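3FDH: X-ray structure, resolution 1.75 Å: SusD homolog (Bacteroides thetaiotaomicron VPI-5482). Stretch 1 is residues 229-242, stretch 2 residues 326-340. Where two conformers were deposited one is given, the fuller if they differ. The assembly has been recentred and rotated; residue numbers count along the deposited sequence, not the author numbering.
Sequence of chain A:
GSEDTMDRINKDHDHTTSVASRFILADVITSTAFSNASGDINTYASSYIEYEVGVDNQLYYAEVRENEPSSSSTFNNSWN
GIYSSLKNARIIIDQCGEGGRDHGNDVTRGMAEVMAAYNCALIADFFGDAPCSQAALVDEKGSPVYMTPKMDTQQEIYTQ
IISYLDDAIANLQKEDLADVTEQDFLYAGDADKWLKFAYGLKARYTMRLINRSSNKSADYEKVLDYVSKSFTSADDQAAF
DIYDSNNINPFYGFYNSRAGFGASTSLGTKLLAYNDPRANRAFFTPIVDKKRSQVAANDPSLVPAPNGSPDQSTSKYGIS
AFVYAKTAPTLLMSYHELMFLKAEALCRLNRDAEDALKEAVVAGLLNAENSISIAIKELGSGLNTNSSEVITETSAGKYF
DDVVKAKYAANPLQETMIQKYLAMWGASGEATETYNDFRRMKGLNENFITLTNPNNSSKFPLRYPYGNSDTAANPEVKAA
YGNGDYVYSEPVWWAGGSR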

# COMPACT_ATOMS: atom_id res chain seq x y z
N LYS A 229 11.89 -9.62 -14.55
CA LYS A 229 13.05 -9.82 -13.69
C LYS A 229 12.67 -9.76 -12.21
O LYS A 229 13.54 -9.71 -11.33
CB LYS A 229 14.13 -8.80 -14.03
CG LYS A 229 14.75 -9.02 -15.41
CD LYS A 229 15.82 -7.98 -15.76
CE LYS A 229 16.48 -8.26 -17.11
NZ LYS A 229 15.55 -8.23 -18.29
N SER A 230 11.37 -9.79 -11.96
CA SER A 230 10.85 -9.72 -10.62
C SER A 230 10.19 -11.01 -10.16
O SER A 230 10.54 -12.09 -10.61
CB SER A 230 9.92 -8.54 -10.51
OG SER A 230 9.55 -8.28 -9.17
N PHE A 231 9.23 -10.87 -9.25
CA PHE A 231 8.55 -12.01 -8.63
C PHE A 231 7.97 -12.98 -9.64
O PHE A 231 7.30 -12.57 -10.56
CB PHE A 231 7.40 -11.56 -7.71
CG PHE A 231 7.73 -10.37 -6.81
CD1 PHE A 231 8.93 -10.33 -6.10
CD2 PHE A 231 6.78 -9.41 -6.56
CE1 PHE A 231 9.23 -9.29 -5.24
CE2 PHE A 231 7.06 -8.33 -5.69
CZ PHE A 231 8.31 -8.29 -5.01
N THR A 232 8.20 -14.27 -9.41
CA THR A 232 7.73 -15.33 -10.30
C THR A 232 6.46 -15.97 -9.74
O THR A 232 5.75 -16.70 -10.44
CB THR A 232 8.78 -16.44 -10.45
OG1 THR A 232 8.94 -17.12 -9.20
CG2 THR A 232 10.12 -15.89 -10.87
N SER A 233 6.21 -15.69 -8.47
CA SER A 233 5.03 -16.16 -7.74
C SER A 233 4.89 -15.41 -6.43
O SER A 233 5.74 -14.60 -6.07
CB SER A 233 5.12 -17.65 -7.40
OG SER A 233 6.10 -17.83 -6.39
N ALA A 234 3.81 -15.71 -5.72
CA ALA A 234 3.57 -15.07 -4.42
C ALA A 234 4.70 -15.44 -3.46
O ALA A 234 5.03 -14.73 -2.52
CB ALA A 234 2.22 -15.47 -3.86
N ASP A 235 5.35 -16.55 -3.73
CA ASP A 235 6.41 -16.97 -2.84
C ASP A 235 7.60 -16.04 -2.91
O ASP A 235 8.42 -15.99 -2.01
CB ASP A 235 6.83 -18.40 -3.12
CG ASP A 235 5.77 -19.37 -2.70
OD1 ASP A 235 4.96 -18.99 -1.81
OD2 ASP A 235 5.75 -20.50 -3.24
N ASP A 236 7.64 -15.24 -3.96
CA ASP A 236 8.78 -14.37 -4.14
C ASP A 236 8.46 -13.00 -3.60
O ASP A 236 9.35 -12.13 -3.51
CB ASP A 236 9.11 -14.17 -5.64
CG ASP A 236 9.94 -15.27 -6.22
OD1 ASP A 236 10.44 -16.13 -5.46
OD2 ASP A 236 10.12 -15.27 -7.45
N GLN A 237 7.18 -12.78 -3.31
CA GLN A 237 6.74 -11.40 -3.01
C GLN A 237 7.36 -10.89 -1.73
O GLN A 237 7.81 -11.65 -0.90
CB GLN A 237 5.21 -11.28 -3.01
CG GLN A 237 4.56 -11.80 -1.73
CD GLN A 237 3.09 -12.01 -1.85
OE1 GLN A 237 2.45 -11.49 -2.77
NE2 GLN A 237 2.53 -12.83 -0.94
N ALA A 238 7.42 -9.57 -1.64
CA ALA A 238 8.05 -8.88 -0.50
C ALA A 238 7.06 -8.76 0.65
O ALA A 238 6.27 -7.83 0.72
CB ALA A 238 8.55 -7.55 -0.91
N ALA A 239 7.15 -9.76 1.51
CA ALA A 239 6.26 -9.91 2.64
C ALA A 239 7.01 -9.93 3.94
O ALA A 239 7.95 -10.66 4.12
CB ALA A 239 5.46 -11.20 2.51
N PHE A 240 6.53 -9.10 4.84
CA PHE A 240 7.04 -9.04 6.21
C PHE A 240 6.07 -9.95 6.90
O PHE A 240 4.93 -9.55 7.19
CB PHE A 240 6.96 -7.62 6.73
CG PHE A 240 7.48 -7.45 8.11
CD1 PHE A 240 8.83 -7.47 8.35
CD2 PHE A 240 6.62 -7.20 9.16
CE1 PHE A 240 9.34 -7.29 9.62
CE2 PHE A 240 7.11 -7.01 10.45
CZ PHE A 240 8.49 -7.08 10.68
N ASP A 241 6.53 -11.17 7.17
CA ASP A 241 5.67 -12.22 7.64
C ASP A 241 6.17 -12.81 8.95
O ASP A 241 6.38 -14.00 9.04
CB ASP A 241 5.66 -13.27 6.53
CG ASP A 241 4.49 -14.26 6.63
OD1 ASP A 241 3.55 -14.09 7.45
OD2 ASP A 241 4.50 -15.22 5.83
N ILE A 242 6.38 -11.96 9.94
CA ILE A 242 6.92 -12.42 11.22
C ILE A 242 5.92 -12.20 12.35
O ILE A 242 6.25 -12.31 13.52
CB ILE A 242 8.31 -11.76 11.56
CG1 ILE A 242 8.15 -10.28 11.95
CG2 ILE A 242 9.27 -11.92 10.38
CD1 ILE A 242 9.46 -9.59 12.40
N LYS A 326 -4.98 -11.17 12.33
CA LYS A 326 -3.95 -10.86 13.30
C LYS A 326 -2.50 -11.07 12.85
O LYS A 326 -1.61 -10.25 13.16
CB LYS A 326 -4.21 -11.62 14.60
CG LYS A 326 -3.29 -11.21 15.74
CD LYS A 326 -3.64 -12.02 16.97
CE LYS A 326 -2.83 -11.58 18.18
NZ LYS A 326 -3.30 -12.23 19.46
N THR A 327 -2.32 -12.15 12.11
CA THR A 327 -1.01 -12.57 11.66
C THR A 327 -0.83 -12.53 10.16
O THR A 327 0.14 -13.05 9.64
CB THR A 327 -0.63 -13.94 12.22
OG1 THR A 327 -1.57 -14.92 11.77
CG2 THR A 327 -0.64 -13.92 13.75
N ALA A 328 -1.70 -11.83 9.45
CA ALA A 328 -1.51 -11.71 8.01
C ALA A 328 -0.23 -10.93 7.74
O ALA A 328 0.05 -9.92 8.42
CB ALA A 328 -2.73 -11.01 7.34
N PRO A 329 0.53 -11.31 6.70
CA PRO A 329 1.74 -10.52 6.44
C PRO A 329 1.48 -9.15 5.89
O PRO A 329 0.46 -8.89 5.29
CB PRO A 329 2.49 -11.31 5.35
CG PRO A 329 1.45 -12.27 4.74
CD PRO A 329 0.43 -12.51 5.83
N THR A 330 2.45 -8.28 6.11
CA THR A 330 2.44 -6.97 5.51
C THR A 330 3.18 -7.12 4.19
O THR A 330 4.35 -7.53 4.14
CB THR A 330 3.12 -5.89 6.37
OG1 THR A 330 2.36 -5.68 7.56
CG2 THR A 330 3.24 -4.60 5.58
N LEU A 331 2.47 -6.81 3.12
CA LEU A 331 3.02 -6.92 1.76
C LEU A 331 3.60 -5.55 1.31
O LEU A 331 2.87 -4.59 1.01
CB LEU A 331 1.95 -7.48 0.80
CG LEU A 331 1.38 -8.85 1.17
CD1 LEU A 331 0.36 -9.32 0.11
CD2 LEU A 331 2.48 -9.82 1.41
N LEU A 332 4.93 -5.46 1.33
CA LEU A 332 5.65 -4.27 0.86
C LEU A 332 5.43 -4.18 -0.64
O LEU A 332 5.36 -3.09 -1.20
CB LEU A 332 7.12 -4.25 1.22
CG LEU A 332 7.43 -4.02 2.70
CD1 LEU A 332 8.96 -3.92 2.94
CD2 LEU A 332 6.76 -2.77 3.24
N MSE A 333 5.31 -5.34 -1.26
CA MSE A 333 4.90 -5.38 -2.66
C MSE A 333 4.52 -6.79 -3.01
O MSE A 333 5.33 -7.72 -2.84
CB MSE A 333 5.97 -4.81 -3.61
CG MSE A 333 5.37 -4.52 -5.02
SE MSE A 333 6.67 -4.14 -6.41
CE MSE A 333 5.45 -4.33 -7.90
N SER A 334 3.27 -6.92 -3.44
CA SER A 334 2.69 -8.22 -3.76
C SER A 334 2.91 -8.71 -5.17
O SER A 334 3.14 -7.96 -6.12
CB SER A 334 1.22 -8.23 -3.45
OG SER A 334 0.52 -7.34 -4.30
N TYR A 335 2.82 -10.04 -5.30
CA TYR A 335 2.89 -10.64 -6.59
C TYR A 335 1.71 -10.18 -7.42
O TYR A 335 1.85 -9.87 -8.60
CB TYR A 335 2.91 -12.15 -6.48
CG TYR A 335 2.82 -12.90 -7.80
CD1 TYR A 335 3.82 -12.84 -8.75
CD2 TYR A 335 1.72 -13.71 -8.08
CE1 TYR A 335 3.70 -13.52 -9.95
CE2 TYR A 335 1.62 -14.42 -9.26
CZ TYR A 335 2.60 -14.33 -10.19
OH TYR A 335 2.46 -15.07 -11.35
N HIS A 336 0.55 -10.05 -6.78
CA HIS A 336 -0.65 -9.64 -7.53
C HIS A 336 -0.47 -8.24 -8.05
O HIS A 336 -0.83 -7.97 -9.18
CB HIS A 336 -2.02 -9.84 -6.81
CG HIS A 336 -2.11 -9.31 -5.42
ND1 HIS A 336 -1.70 -10.04 -4.32
CD2 HIS A 336 -2.60 -8.14 -4.95
CE1 HIS A 336 -1.91 -9.32 -3.23
NE2 HIS A 336 -2.44 -8.16 -3.59
N GLU A 337 0.10 -7.36 -7.24
CA GLU A 337 0.34 -5.98 -7.69
C GLU A 337 1.24 -6.01 -8.93
O GLU A 337 1.04 -5.29 -9.90
CB GLU A 337 0.99 -5.08 -6.63
CG GLU A 337 1.37 -3.76 -7.22
CD GLU A 337 2.16 -2.83 -6.32
OE1 GLU A 337 2.26 -3.01 -5.08
OE2 GLU A 337 2.75 -1.92 -6.89
N LEU A 338 2.23 -6.88 -8.90
CA LEU A 338 3.18 -6.93 -10.02
C LEU A 338 2.47 -7.40 -11.30
O LEU A 338 2.74 -6.96 -12.42
CB LEU A 338 4.36 -7.84 -9.68
CG LEU A 338 5.51 -7.85 -10.67
CD1 LEU A 338 6.32 -6.58 -10.55
CD2 LEU A 338 6.37 -9.13 -10.43
N MSE A 339 1.54 -8.30 -11.12
CA MSE A 339 0.80 -8.85 -12.28
C MSE A 339 -0.18 -7.84 -12.83
O MSE A 339 -0.49 -7.86 -14.03
CB MSE A 339 0.12 -10.19 -11.96
CG MSE A 339 1.11 -11.34 -11.65
SE MSE A 339 2.37 -11.70 -13.09
CE MSE A 339 3.81 -10.67 -12.65
N PHE A 340 -0.66 -6.97 -11.94
CA PHE A 340 -1.57 -5.89 -12.32
C PHE A 340 -0.80 -4.81 -13.06
O PHE A 340 -1.32 -4.10 -13.93
CB PHE A 340 -2.33 -5.31 -11.13
CG PHE A 340 -3.50 -6.15 -10.69
CD1 PHE A 340 -4.62 -6.30 -11.51
CD2 PHE A 340 -3.51 -6.75 -9.44
CE1 PHE A 340 -5.70 -7.08 -11.13
CE2 PHE A 340 -4.59 -7.54 -9.06
CZ PHE A 340 -5.71 -7.68 -9.91
O HOH W 1 0.12 -12.11 -4.19
O HOH W 2 3.10 -12.78 9.60
O HOH W 3 1.26 -15.44 8.08

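The two stretches run antiparallel, and their backbone bonds define the register. F240 and T330 form a hydrogen-bonded pair in which both amides are satisfied: F240 N donates to T330 O at 2.8 Å with a nearly straight N-H...O angle of 174°, and T330 N donates to F240 O at 3.0 Å and 155°. A239 and L331 follow as a non-hydrogen-bonded pair, their CA atoms 4.5 Å apart. The next bridge joins A238 to M333 rather than to L332, so the register slips by one residue and a beta bulge results. Its signature is the carbonyl of A238, which accepts twice: from L332 N at 2.8 Å, although bent to 130°, and more weakly from M333 N at 3.3 Å and 165°. A238 N completes the bridge by donating to M333 O at 3.0 Å. The close backbones also bring A239 CA to 3.4 Å from T330 O, a CA-H...O contact.

Beyond the bulge, a side chain takes over the pairing. Q237 OE1 accepts from Y335 N at 2.9 Å and 172°, satisfying an amide of the first helical turn that has no preceding helical carbonyl to use. The same OE1 accepts from water 1 at 2.8 Å, and that water lies 2.8 Å from H336 ND1. S334 caps the helix, its OG accepting from E337 N at 3.0 Å and 153°.

The 3-10 segment of the first stretch is braced internally. D236 OD2 accepts from T232 N at 2.9 Å and from T232 OG1 at 2.8 Å, while S233 OG accepts from D235 N at 3.0 Å. This folded loop meets Y335, whose ring receives S233 CA over one face, 3.7 Å from the centroid and only 11° off the normal, a CH-pi contact. Y335 OH is satisfied elsewhere in the structure.

F231 fills the neighbouring apolar space. Its CB lies 3.9 Å from Y335 CD1 and 3.8 Å from L338 CD2, and its CE2 is 4.2 Å from M333 CG. The selenium of M333, a selenomethionine, approaches the F231 ring obliquely, with SE 5.4 Å from the centroid.

On the face of the strand pair that carries A239 and L331, the one opposite A238, F240, T330 and M333, A239 CB packs 3.5 Å from L331 CD2, and it reaches P329 CB at 4.1 Å. At the exposed end, water bridges two acceptors that cannot bond directly: water 3 donates to D241 OD1 at 2.7 Å and to T327 O at 3.1 Å.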